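Local coordinates for gamma-resorcylate decarboxylase (Polaromonas, PDB 4QRO), which probably catalyses the non-oxidative, manganese-dependent decarboxylation of gamma-resorcylate (2,6-dihydroxybenzoate) to resorcinol, and here holds the inhibitor 2-nitroresorcinol, at residues N128-D133 / H164-L169; K4-E9 / E53-S58; E152-L157 / P210-I215; G217-G222 / S262-T267. All coordinates share one frame; numbering follows the deposited sequence.

Contact 1: residues N128-D133 / H164-L169; sequences NGFSQD and HPRNPL. With MN (manganese (II) ion), chain K; 38L (2-nitrobenzene-1,3-diol), chain M.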
loop_
_atom_site.group_PDB
_atom_site.type_symbol
_atom_site.label_atom_id
_atom_site.label_comp_id
_atom_site.label_asym_id
_atom_site.label_seq_id
_atom_site.Cartn_x
_atom_site.Cartn_y
_atom_site.Cartn_z
ATOM N N ASN A 128 8.980 9.982 13.055
ATOM C CA ASN A 128 7.935 10.191 12.086
ATOM C C ASN A 128 8.484 10.239 10.686
ATOM O O ASN A 128 8.533 11.299 10.028
ATOM C CB ASN A 128 7.146 11.441 12.434
ATOM C CG ASN A 128 6.605 11.406 13.854
ATOM O OD1 ASN A 128 5.818 10.517 14.218
ATOM N ND2 ASN A 128 7.035 12.375 14.675
ATOM N N GLY A 129 8.888 9.069 10.213
ATOM C CA GLY A 129 9.363 8.955 8.852
ATOM C C GLY A 129 10.606 9.790 8.595
ATOM O O GLY A 129 11.403 10.052 9.510
ATOM N N PHE A 130 10.765 10.228 7.347
ATOM C CA PHE A 130 11.957 10.965 6.941
ATOM C C PHE A 130 12.133 12.284 7.672
ATOM O O PHE A 130 11.168 12.889 8.176
ATOM C CB PHE A 130 11.927 11.248 5.431
ATOM C CG PHE A 130 10.788 12.135 4.998
ATOM C CD1 PHE A 130 10.900 13.517 5.054
ATOM C CD2 PHE A 130 9.612 11.585 4.501
ATOM C CE1 PHE A 130 9.849 14.334 4.668
ATOM C CE2 PHE A 130 8.560 12.395 4.110
ATOM C CZ PHE A 130 8.671 13.771 4.192
ATOM N N SER A 131 13.373 12.765 7.668
ATOM C CA SER A 131 13.690 14.070 8.240
ATOM C C SER A 131 13.972 15.132 7.175
ATOM O O SER A 131 14.485 14.849 6.075
ATOM C CB SER A 131 14.900 13.953 9.162
ATOM O OG SER A 131 14.592 13.164 10.267
ATOM N N GLN A 132 13.627 16.353 7.534
ATOM C CA GLN A 132 13.983 17.542 6.782
ATOM C C GLN A 132 15.209 18.132 7.470
ATOM O O GLN A 132 15.209 18.290 8.682
ATOM C CB GLN A 132 12.829 18.541 6.796
ATOM C CG GLN A 132 11.598 18.098 6.000
ATOM C CD GLN A 132 10.403 19.011 6.216
ATOM O OE1 GLN A 132 9.655 18.839 7.152
ATOM N NE2 GLN A 132 10.233 19.999 5.343
ATOM N N ASP A 133 16.246 18.432 6.697
ATOM C CA ASP A 133 17.449 19.094 7.206
ATOM C C ASP A 133 17.812 20.115 6.154
ATOM O O ASP A 133 17.924 19.778 4.962
ATOM C CB ASP A 133 18.597 18.090 7.421
ATOM C CG ASP A 133 19.856 18.725 8.075
ATOM O OD1 ASP A 133 20.285 19.880 7.781
ATOM O OD2 ASP A 133 20.453 18.026 8.902
ATOM N N HIS A 164 7.071 5.641 12.421
ATOM C CA HIS A 164 5.686 6.123 12.388
ATOM C C HIS A 164 5.518 6.945 11.118
ATOM O O HIS A 164 6.516 7.389 10.514
ATOM C CB HIS A 164 5.438 6.982 13.653
ATOM C CG HIS A 164 4.051 7.513 13.803
ATOM N ND1 HIS A 164 3.663 8.734 13.293
ATOM C CD2 HIS A 164 2.970 7.010 14.445
ATOM C CE1 HIS A 164 2.402 8.951 13.609
ATOM N NE2 HIS A 164 1.960 7.924 14.309
ATOM N N PRO A 165 4.270 7.142 10.669
ATOM C CA PRO A 165 4.154 7.963 9.453
ATOM C C PRO A 165 4.392 9.455 9.587
ATOM O O PRO A 165 4.417 10.020 10.695
ATOM C CB PRO A 165 2.686 7.751 9.016
ATOM C CG PRO A 165 2.268 6.482 9.668
ATOM C CD PRO A 165 3.004 6.449 10.980
ATOM N N ARG A 166 4.577 10.065 8.423
ATOM C CA ARG A 166 4.358 11.487 8.191
ATOM C C ARG A 166 3.898 11.559 6.743
ATOM O O ARG A 166 3.986 10.565 5.989
ATOM C CB ARG A 166 5.628 12.338 8.401
ATOM C CG ARG A 166 6.742 12.040 7.395
ATOM C CD ARG A 166 7.913 13.000 7.483
ATOM N NE ARG A 166 7.504 14.375 7.232
ATOM C CZ ARG A 166 8.230 15.447 7.528
ATOM N NH1 ARG A 166 9.426 15.313 8.102
ATOM N NH2 ARG A 166 7.742 16.660 7.265
ATOM N N ASN A 167 3.439 12.732 6.339
ATOM C CA ASN A 167 3.084 12.968 4.936
ATOM C C ASN A 167 4.292 13.222 4.056
ATOM O O ASN A 167 5.291 13.766 4.516
ATOM C CB ASN A 167 2.111 14.161 4.806
ATOM C CG ASN A 167 0.649 13.740 4.889
ATOM O OD1 ASN A 167 0.246 12.729 4.319
ATOM N ND2 ASN A 167 -0.152 14.522 5.601
ATOM N N PRO A 168 4.206 12.845 2.762
ATOM C CA PRO A 168 5.281 13.212 1.861
ATOM C C PRO A 168 5.361 14.734 1.679
ATOM O O PRO A 168 4.347 15.429 1.834
ATOM C CB PRO A 168 4.875 12.544 0.522
ATOM C CG PRO A 168 3.398 12.418 0.604
ATOM C CD PRO A 168 3.087 12.175 2.055
ATOM N N LEU A 169 6.545 15.241 1.357
ATOM C CA LEU A 169 6.685 16.649 0.978
ATOM C C LEU A 169 5.826 16.888 -0.280
ATOM O O LEU A 169 5.661 15.958 -1.072
ATOM C CB LEU A 169 8.144 16.971 0.686
ATOM C CG LEU A 169 9.126 16.838 1.876
ATOM C CD1 LEU A 169 10.529 17.225 1.466
ATOM C CD2 LEU A 169 8.669 17.668 3.066
HETATM MN MN MN K . -0.098 7.732 15.233
HETATM O OAK 38L M . -0.967 7.641 13.054
HETATM N NAG 38L M . -1.940 8.177 12.599
HETATM O OAJ 38L M . -2.585 7.582 11.737
HETATM C CAA 38L M . -2.313 9.461 13.069
HETATM C CAF 38L M . -3.425 10.066 12.491
HETATM O OAH 38L M . -4.486 9.302 12.109
HETATM C CAE 38L M . -3.459 11.448 12.303
HETATM C CAD 38L M . -2.405 12.242 12.741
HETATM C CAC 38L M . -1.370 11.666 13.473
HETATM C CAB 38L M . -1.344 10.287 13.675
HETATM O OAI 38L M . -0.354 9.751 14.454
#
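The guanidinium of Arg166 lies flat on the ring of Phe130, with centres 4.1 Å apart and planes 5° from parallel. This is a cation-pi stack. The CD methylene of Arg166 sits over the middle of the same face, 3.4 Å from the ring centroid, as a CH-pi contact. Two hydrogen bonds fix the rotation of the guanidinium. Its NH1 lies 3.0 Å from Phe130 O, which is close to the guanidinium plane. Its NH2 lies 2.9 Å from Gln132 OE1, coming from above the amide plane. The bend at chi3 of Arg166 (-60°) turns the group back over the ring. Leu169 adds an apolar contact, its CG 3.8 Å from Phe130 CE1. Both segments are loops that follow neighbouring strands of the barrel, 125-128 and 161-164, as expected of a TIM-barrel amidohydrolase. At the strand end, His164 NE2 binds manganese at 2.3 Å, with Glu8, His10 and Asp287 as the other protein ligands. The other ring nitrogen, ND1, donates to Pro165 O at 3.0 Å. That bond leaves NE2 with its lone pair for the metal. The buried Arg166 charge is probably shared by an aromatic face and several oxygens, Gln65 O weakly.

Contact 2: residues K4-E9 / E53-S58; sequences KIALEE and ETMILS. With MN (manganese (II) ion), chain K.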
loop_
_atom_site.group_PDB
_atom_site.type_symbol
_atom_site.label_atom_id
_atom_site.label_comp_id
_atom_site.label_asym_id
_atom_site.label_seq_id
_atom_site.Cartn_x
_atom_site.Cartn_y
_atom_site.Cartn_z
ATOM N N LYS A 4 -3.842 -4.554 29.336
ATOM C CA LYS A 4 -3.284 -4.345 27.998
ATOM C C LYS A 4 -2.192 -3.285 28.010
ATOM O O LYS A 4 -2.149 -2.382 28.874
ATOM C CB LYS A 4 -4.342 -3.966 26.952
ATOM C CG LYS A 4 -5.330 -5.080 26.626
ATOM C CD LYS A 4 -6.330 -4.691 25.543
ATOM C CE LYS A 4 -7.254 -3.534 25.927
ATOM N NZ LYS A 4 -8.345 -3.877 26.878
ATOM N N ILE A 5 -1.292 -3.436 27.055
ATOM C CA ILE A 5 -0.221 -2.495 26.850
ATOM C C ILE A 5 -0.433 -1.891 25.460
ATOM O O ILE A 5 -0.730 -2.603 24.508
ATOM C CB ILE A 5 1.157 -3.182 26.951
ATOM C CG1 ILE A 5 1.364 -3.783 28.356
ATOM C CG2 ILE A 5 2.263 -2.211 26.560
ATOM C CD1 ILE A 5 2.530 -4.739 28.447
ATOM N N ALA A 6 -0.317 -0.575 25.375
ATOM C CA ALA A 6 -0.578 0.164 24.141
ATOM C C ALA A 6 0.626 1.034 23.865
ATOM O O ALA A 6 1.220 1.562 24.817
ATOM C CB ALA A 6 -1.841 0.960 24.298
ATOM N N LEU A 7 1.073 1.100 22.611
ATOM C CA LEU A 7 2.318 1.824 22.281
ATOM C C LEU A 7 2.342 2.737 21.056
ATOM O O LEU A 7 3.411 3.062 20.560
ATOM C CB LEU A 7 3.501 0.836 22.191
ATOM C CG LEU A 7 3.415 -0.295 21.163
ATOM C CD1 LEU A 7 4.783 -0.584 20.577
ATOM C CD2 LEU A 7 2.801 -1.553 21.778
ATOM N N GLU A 8 1.188 3.107 20.529
ATOM C CA GLU A 8 1.107 4.244 19.621
ATOM C C GLU A 8 0.115 5.220 20.227
ATOM O O GLU A 8 -1.034 5.336 19.800
ATOM C CB GLU A 8 0.705 3.852 18.184
ATOM C CG GLU A 8 1.151 4.920 17.191
ATOM C CD GLU A 8 0.759 4.654 15.747
ATOM O OE1 GLU A 8 0.247 5.597 15.089
ATOM O OE2 GLU A 8 1.030 3.542 15.251
ATOM N N GLU A 9 0.599 5.935 21.234
ATOM C CA GLU A 9 -0.226 6.698 22.133
ATOM C C GLU A 9 0.494 8.051 22.281
ATOM O O GLU A 9 1.598 8.154 22.849
ATOM C CB GLU A 9 -0.383 5.976 23.497
ATOM C CG GLU A 9 -0.495 4.428 23.468
ATOM C CD GLU A 9 -1.652 3.880 22.628
ATOM O OE1 GLU A 9 -1.425 2.953 21.786
ATOM O OE2 GLU A 9 -2.800 4.353 22.800
ATOM N N GLU A 53 -3.350 -1.062 30.950
ATOM C CA GLU A 53 -2.491 -0.905 32.126
ATOM C C GLU A 53 -1.368 0.086 31.853
ATOM O O GLU A 53 -1.026 0.870 32.720
ATOM C CB GLU A 53 -1.897 -2.262 32.572
ATOM C CG GLU A 53 -0.935 -2.213 33.776
ATOM C CD GLU A 53 -1.570 -1.654 35.059
ATOM O OE1 GLU A 53 -0.817 -1.236 35.967
ATOM O OE2 GLU A 53 -2.816 -1.618 35.178
ATOM N N THR A 54 -0.812 0.041 30.647
ATOM C CA THR A 54 0.408 0.769 30.290
ATOM C C THR A 54 0.261 1.399 28.923
ATOM O O THR A 54 -0.144 0.737 27.978
ATOM C CB THR A 54 1.627 -0.177 30.220
ATOM O OG1 THR A 54 1.813 -0.833 31.480
ATOM C CG2 THR A 54 2.905 0.597 29.824
ATOM N N MET A 55 0.540 2.688 28.836
ATOM C CA MET A 55 0.734 3.346 27.557
ATOM C C MET A 55 2.197 3.735 27.450
ATOM O O MET A 55 2.783 4.327 28.374
ATOM C CB MET A 55 -0.107 4.636 27.456
ATOM C CG MET A 55 -1.536 4.458 27.003
ATOM S SD MET A 55 -2.198 6.115 26.732
ATOM C CE MET A 55 -3.782 5.694 25.995
ATOM N N ILE A 56 2.788 3.400 26.319
ATOM C CA ILE A 56 4.102 3.833 26.021
ATOM C C ILE A 56 3.876 5.077 25.166
ATOM O O ILE A 56 3.284 5.011 24.095
ATOM C CB ILE A 56 4.901 2.761 25.291
ATOM C CG1 ILE A 56 4.839 1.429 26.078
ATOM C CG2 ILE A 56 6.331 3.223 25.103
ATOM C CD1 ILE A 56 5.692 0.332 25.480
ATOM N N LEU A 57 4.306 6.219 25.681
ATOM C CA LEU A 57 3.900 7.509 25.154
ATOM C C LEU A 57 4.891 8.015 24.119
ATOM O O LEU A 57 6.084 7.763 24.219
ATOM C CB LEU A 57 3.788 8.523 26.306
ATOM C CG LEU A 57 2.729 8.285 27.386
ATOM C CD1 LEU A 57 2.911 9.309 28.495
ATOM C CD2 LEU A 57 1.317 8.343 26.811
ATOM N N SER A 58 4.390 8.732 23.120
ATOM C CA SER A 58 5.258 9.370 22.123
ATOM C C SER A 58 4.716 10.723 21.693
ATOM O O SER A 58 3.498 10.931 21.589
ATOM C CB SER A 58 5.420 8.475 20.858
ATOM O OG SER A 58 4.155 8.269 20.218
HETATM MN MN MN K . -0.098 7.732 15.233
HETATM O O HOH W 1 3.535 5.773 21.535
#
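Met55 lays its thioether across the bent side chain of Glu9, and the two cross at about a right angle. Met55 SD is 3.7 Å from Glu9 CB, and Met55 CG equally near Glu9 CG. The fold at chi2 of Glu9 (-58°) makes the hollow that the methionine fills. Farther back on this face, Ala6 lies beside Met55. On the other face Ile5 and Thr54 stand side by side. Leu7 CB is a bump against Ile56, 3.9 Å from Ile56 CB. Strands 4-11 and 52-59 are parallel neighbours of the amidohydrolase barrel, and their short segments run 14° apart. Ala6 bonds to the neighbouring strand through both backbone atoms: its N donates to Thr54 O and its O accepts from Ile56 N at 2.8 Å. Past Leu7 the direct bonding is interrupted by a water, 3.0 Å from Glu9 N and 2.7 Å from Ile56 O. It resumes where Ser58 N donates to Glu9 O. Glu9 OE1 also takes the backbone N of Glu8 and that of Thr286. Were Glu9 cut back to an alanine, a gap would probably open beside Met55 and those two N-H groups lose their acceptor. Glu8 turns away, and its OE1 binds manganese at 2.2 Å.

Contact 3: residues E152-L157 / P210-I215; sequences ETVQAL and PALKII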
loop_
_atom_site.group_PDB
_atom_site.type_symbol
_atom_site.label_atom_id
_atom_site.label_comp_id
_atom_site.label_asym_id
_atom_site.label_seq_id
_atom_site.Cartn_x
_atom_site.Cartn_y
_atom_site.Cartn_z
ATOM N N GLU A 152 23.820 1.005 14.649
ATOM C CA GLU A 152 24.710 0.177 15.473
ATOM C C GLU A 152 24.442 0.482 16.952
ATOM O O GLU A 152 24.518 -0.428 17.794
ATOM C CB GLU A 152 26.188 0.443 15.136
ATOM C CG GLU A 152 27.193 -0.341 15.984
ATOM C CD GLU A 152 28.634 -0.058 15.572
ATOM O OE1 GLU A 152 28.900 1.022 15.000
ATOM O OE2 GLU A 152 29.510 -0.909 15.813
ATOM N N THR A 153 24.149 1.755 17.246
ATOM C CA THR A 153 23.817 2.213 18.599
ATOM C C THR A 153 22.447 1.659 19.046
ATOM O O THR A 153 22.315 1.155 20.156
ATOM C CB THR A 153 23.883 3.765 18.703
ATOM O OG1 THR A 153 25.229 4.198 18.460
ATOM C CG2 THR A 153 23.472 4.247 20.054
ATOM N N VAL A 154 21.449 1.721 18.166
ATOM C CA VAL A 154 20.129 1.154 18.459
ATOM C C VAL A 154 20.263 -0.320 18.834
ATOM O O VAL A 154 19.726 -0.732 19.860
ATOM C CB VAL A 154 19.118 1.295 17.267
ATOM C CG1 VAL A 154 17.812 0.588 17.591
ATOM C CG2 VAL A 154 18.828 2.757 16.927
ATOM N N GLN A 155 21.000 -1.098 18.031
ATOM C CA GLN A 155 21.175 -2.538 18.312
ATOM C C GLN A 155 21.953 -2.785 19.614
ATOM O O GLN A 155 21.607 -3.678 20.382
ATOM C CB GLN A 155 21.874 -3.249 17.155
ATOM C CG GLN A 155 21.910 -4.762 17.298
ATOM C CD GLN A 155 22.811 -5.434 16.274
ATOM O OE1 GLN A 155 22.337 -6.194 15.427
ATOM N NE2 GLN A 155 24.110 -5.141 16.331
ATOM N N ALA A 156 22.979 -1.976 19.873
ATOM C CA ALA A 156 23.759 -2.118 21.119
ATOM C C ALA A 156 22.907 -1.842 22.361
ATOM O O ALA A 156 22.991 -2.567 23.347
ATOM C CB ALA A 156 24.973 -1.201 21.093
ATOM N N LEU A 157 22.067 -0.808 22.298
ATOM C CA LEU A 157 21.112 -0.503 23.371
ATOM C C LEU A 157 20.020 -1.560 23.465
ATOM O O LEU A 157 19.411 -1.734 24.528
ATOM C CB LEU A 157 20.479 0.886 23.159
ATOM C CG LEU A 157 21.443 2.059 23.285
ATOM C CD1 LEU A 157 20.792 3.344 22.798
ATOM C CD2 LEU A 157 21.931 2.187 24.734
ATOM N N PRO A 210 21.623 -7.586 12.536
ATOM C CA PRO A 210 20.478 -8.496 12.470
ATOM C C PRO A 210 19.568 -8.561 13.697
ATOM O O PRO A 210 18.487 -9.144 13.606
ATOM C CB PRO A 210 21.141 -9.870 12.214
ATOM C CG PRO A 210 22.529 -9.728 12.743
ATOM C CD PRO A 210 22.911 -8.307 12.457
ATOM N N ALA A 211 19.986 -7.999 14.829
ATOM C CA ALA A 211 19.147 -7.967 16.051
ATOM C C ALA A 211 18.240 -6.719 16.191
ATOM O O ALA A 211 17.489 -6.595 17.180
ATOM C CB ALA A 211 20.021 -8.144 17.296
ATOM N N LEU A 212 18.272 -5.812 15.209
ATOM C CA LEU A 212 17.382 -4.638 15.240
ATOM C C LEU A 212 15.914 -5.052 15.253
ATOM O O LEU A 212 15.525 -6.060 14.623
ATOM C CB LEU A 212 17.593 -3.737 14.021
ATOM C CG LEU A 212 18.907 -2.961 13.949
ATOM C CD1 LEU A 212 19.003 -2.264 12.605
ATOM C CD2 LEU A 212 19.024 -1.987 15.120
ATOM N N LYS A 213 15.115 -4.243 15.946
ATOM C CA LYS A 213 13.674 -4.411 16.010
ATOM C C LYS A 213 12.974 -3.136 15.560
ATOM O O LYS A 213 13.140 -2.087 16.181
ATOM C CB LYS A 213 13.318 -4.750 17.448
ATOM C CG LYS A 213 14.020 -6.034 17.910
ATOM C CD LYS A 213 13.605 -6.445 19.312
ATOM C CE LYS A 213 14.612 -7.401 19.941
ATOM N NZ LYS A 213 14.440 -7.495 21.418
ATOM N N ILE A 214 12.209 -3.229 14.465
ATOM C CA ILE A 214 11.480 -2.089 13.931
ATOM C C ILE A 214 9.982 -2.352 14.120
ATOM O O ILE A 214 9.491 -3.462 13.860
ATOM C CB ILE A 214 11.788 -1.870 12.429
ATOM C CG1 ILE A 214 13.298 -1.945 12.155
ATOM C CG2 ILE A 214 11.150 -0.576 11.916
ATOM C CD1 ILE A 214 14.146 -0.880 12.810
ATOM N N ILE A 215 9.262 -1.344 14.586
ATOM C CA ILE A 215 7.823 -1.439 14.789
ATOM C C ILE A 215 7.119 -0.567 13.758
ATOM O O ILE A 215 7.509 0.588 13.521
ATOM C CB ILE A 215 7.421 -0.971 16.188
ATOM C CG1 ILE A 215 8.213 -1.747 17.256
ATOM C CG2 ILE A 215 5.929 -1.180 16.414
ATOM C CD1 ILE A 215 7.971 -1.272 18.655
#
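Leu212 pushes its CD2 methyl against helix 148-157, into the angle between Val154 and Gln155. The contact belongs to the outer layer of the TIM-barrel fold. It joins that helix to the turn leading into strand 214-216. The tight part is apolar. Leu212 CD2 lies 3.8 Å from Val154 CG1 and 3.7 Å from Gln155 CB, so one methyl serves two neighbouring residues of the helix. The Val154 and Leu212 side chains cross at about a right angle. CG1 of Val154 stands anti to the backbone N (chi1 175°), which carries this branch to the leucine. Leu205 and Phe206 from helix 205-208 pack on Leu212 as well, and Leu113 from helix 106-118 packs on Val154. The other half is more open to solvent. There Pro210 and Ala211 are exposed and Gln155 partly so. The extended chain of Gln155 runs along the turn, with its CG 3.9 Å from Ala211 CB. Pro210 has no N-H to offer the glutamine. Ala211 does: its N donates to Gln155 OE1 at 3.0 Å, with an angle of 156° at the hydrogen, meeting a lone pair in the carbonyl plane.

Contact 4: residues G217-G222 / S262-T267; sequences GHMGEG and SGNFRT. With 38L (2-nitrobenzene-1,3-diol), chain M.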
loop_
_atom_site.group_PDB
_atom_site.type_symbol
_atom_site.label_atom_id
_atom_site.label_comp_id
_atom_site.label_asym_id
_atom_site.label_seq_id
_atom_site.Cartn_x
_atom_site.Cartn_y
_atom_site.Cartn_z
ATOM N N GLY A 217 3.092 0.787 12.757
ATOM C CA GLY A 217 1.701 0.829 13.143
ATOM C C GLY A 217 0.779 0.410 12.016
ATOM O O GLY A 217 1.220 0.033 10.920
ATOM N N HIS A 218 -0.508 0.523 12.289
ATOM C CA HIS A 218 -1.535 0.465 11.236
ATOM C C HIS A 218 -1.521 -0.885 10.508
ATOM O O HIS A 218 -1.776 -0.985 9.307
ATOM C CB HIS A 218 -1.376 1.677 10.315
ATOM C CG HIS A 218 -1.186 2.967 11.072
ATOM N ND1 HIS A 218 0.026 3.620 11.161
ATOM C CD2 HIS A 218 -2.038 3.656 11.875
ATOM C CE1 HIS A 218 -0.102 4.689 11.944
ATOM N NE2 HIS A 218 -1.346 4.733 12.380
ATOM N N MET A 219 -1.195 -1.929 11.264
ATOM C CA MET A 219 -1.145 -3.282 10.728
ATOM C C MET A 219 -0.025 -3.461 9.706
ATOM O O MET A 219 -0.080 -4.370 8.877
ATOM C CB MET A 219 -2.490 -3.660 10.102
ATOM C CG MET A 219 -3.574 -3.989 11.116
ATOM S SD MET A 219 -3.108 -5.334 12.221
ATOM C CE MET A 219 -4.675 -5.677 13.017
ATOM N N GLY A 220 0.988 -2.601 9.761
ATOM C CA GLY A 220 2.102 -2.725 8.845
ATOM C C GLY A 220 1.914 -2.027 7.523
ATOM O O GLY A 220 2.606 -2.361 6.574
ATOM N N GLU A 221 0.949 -1.095 7.441
ATOM C CA GLU A 221 0.937 -0.083 6.390
ATOM C C GLU A 221 0.790 -0.795 5.038
ATOM O O GLU A 221 1.431 -0.424 4.053
ATOM C CB GLU A 221 2.230 0.760 6.441
ATOM C CG GLU A 221 2.623 1.321 7.827
ATOM C CD GLU A 221 1.716 2.435 8.368
ATOM O OE1 GLU A 221 0.641 2.675 7.787
ATOM O OE2 GLU A 221 2.062 3.032 9.433
ATOM N N GLY A 222 -0.035 -1.842 5.023
ATOM C CA GLY A 222 -0.300 -2.605 3.786
ATOM C C GLY A 222 0.707 -3.710 3.450
ATOM O O GLY A 222 0.468 -4.531 2.559
ATOM N N SER A 262 -2.689 -0.145 15.672
ATOM C CA SER A 262 -3.161 1.217 15.723
ATOM C C SER A 262 -3.963 1.614 14.482
ATOM O O SER A 262 -3.556 1.355 13.344
ATOM C CB SER A 262 -2.003 2.164 15.865
ATOM O OG SER A 262 -1.118 2.015 14.771
ATOM N N GLY A 263 -5.103 2.261 14.731
ATOM C CA GLY A 263 -5.899 2.860 13.681
ATOM C C GLY A 263 -6.311 1.903 12.584
ATOM O O GLY A 263 -6.605 2.333 11.481
ATOM N N ASN A 264 -6.347 0.606 12.867
ATOM C CA ASN A 264 -6.712 -0.367 11.813
ATOM C C ASN A 264 -7.493 -1.540 12.433
ATOM O O ASN A 264 -7.057 -2.704 12.491
ATOM C CB ASN A 264 -5.470 -0.773 11.005
ATOM C CG ASN A 264 -5.799 -1.121 9.535
ATOM O OD1 ASN A 264 -6.959 -1.386 9.181
ATOM N ND2 ASN A 264 -4.778 -1.139 8.694
ATOM N N PHE A 265 -8.669 -1.177 12.948
ATOM C CA PHE A 265 -9.497 -2.057 13.774
ATOM C C PHE A 265 -10.402 -2.899 12.871
ATOM O O PHE A 265 -11.641 -2.722 12.854
ATOM C CB PHE A 265 -10.325 -1.224 14.733
ATOM C CG PHE A 265 -9.533 -0.139 15.446
ATOM C CD1 PHE A 265 -8.284 -0.416 16.001
ATOM C CD2 PHE A 265 -10.040 1.154 15.544
ATOM C CE1 PHE A 265 -7.557 0.571 16.644
ATOM C CE2 PHE A 265 -9.317 2.156 16.198
ATOM C CZ PHE A 265 -8.081 1.868 16.739
ATOM N N ARG A 266 -9.741 -3.798 12.146
ATOM C CA ARG A 266 -10.359 -4.572 11.073
ATOM C C ARG A 266 -9.885 -6.026 11.191
ATOM O O ARG A 266 -8.682 -6.348 11.020
ATOM C CB ARG A 266 -9.986 -3.975 9.724
ATOM C CG ARG A 266 -10.713 -4.618 8.535
ATOM C CD ARG A 266 -12.212 -4.519 8.677
ATOM N NE ARG A 266 -12.924 -4.798 7.426
ATOM C CZ ARG A 266 -14.227 -4.628 7.264
ATOM N NH1 ARG A 266 -14.957 -4.202 8.290
ATOM N NH2 ARG A 266 -14.813 -4.900 6.075
ATOM N N THR A 267 -10.828 -6.902 11.511
ATOM C CA THR A 267 -10.531 -8.293 11.774
ATOM C C THR A 267 -9.926 -8.986 10.558
ATOM O O THR A 267 -8.933 -9.700 10.692
ATOM C CB THR A 267 -11.786 -9.025 12.281
ATOM O OG1 THR A 267 -12.148 -8.480 13.551
ATOM C CG2 THR A 267 -11.564 -10.514 12.429
HETATM O OAK 38L M . -0.967 7.641 13.054
HETATM N NAG 38L M . -1.940 8.177 12.599
HETATM O OAJ 38L M . -2.585 7.582 11.737
HETATM C CAA 38L M . -2.313 9.461 13.069
HETATM C CAF 38L M . -3.425 10.066 12.491
HETATM O OAH 38L M . -4.486 9.302 12.109
HETATM C CAE 38L M . -3.459 11.448 12.303
HETATM C CAD 38L M . -2.405 12.242 12.741
HETATM C CAC 38L M . -1.370 11.666 13.473
HETATM C CAB 38L M . -1.344 10.287 13.675
HETATM O OAI 38L M . -0.354 9.751 14.454
#
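Ser262 OG lies over one face of the His218 ring, 3.5 Å from CD2, and the same oxygen accepts the backbone N-H of His218 at 3.0 Å. At its edge the ring meets the inhibitor. His218 NE2 makes a weak, bent hydrogen bond of 3.0 Å to the nitro oxygen OAK. NE2 is also paired with Asp287, a manganese ligand. The other ring nitrogen is held from behind: His218 ND1 donates to Glu221 OE2 at 2.7 Å, on the syn side of the carboxylate. This His-carboxylate bond fixes the ring's rotation. With CG beside the backbone N (chi1 -46°), the ring reaches from Glu221 to the ligand. Farther out, Asn264 ND2 binds His218 O at 3.1 Å, from above the carbonyl plane. Asn264 CB also packs on Met219 CG, 3.7 Å away. Ser262 has a further partner in Glu8, which ties this pair to the metal site. The loops follow strands 214-216 and 257-260 of the barrel. The second subunit closes in: its Arg229 binds Gly263 O and its Tyr225 binds Met219 O. With a leucine in place of His218, Glu221 is likely to lose its N-H donor, and Asp287 and OAK theirs. The ring is thus held at both nitrogens, ND1 by Glu221 and NE2 by Asp287 and, weakly, OAK, which probably keeps its NE2 edge aimed at the nitro group.

In the fold
Contacts 1, 2 and 4 are buried, whereas contact 3 is only partly so. Contact 2 is strand against strand, held mostly by backbone bonds. Contacts 1 and 4 join loops beyond strand ends and rely on polar side chains. Contact 3 sets a helix against a turn with one methyl and one amide. The three buried contacts converge on the active site: His164 of contact 1 and Glu8 of contact 2 bind the same manganese, and Glu8 also meets Ser262 of contact 4. Pro165 of contact 1 packs against His218 and Glu221. Contact 3 leads by strand 214-216 directly into contact 4, and its Ile215 touches Leu7 of contact 2. Contact 4 alone reaches the second subunit.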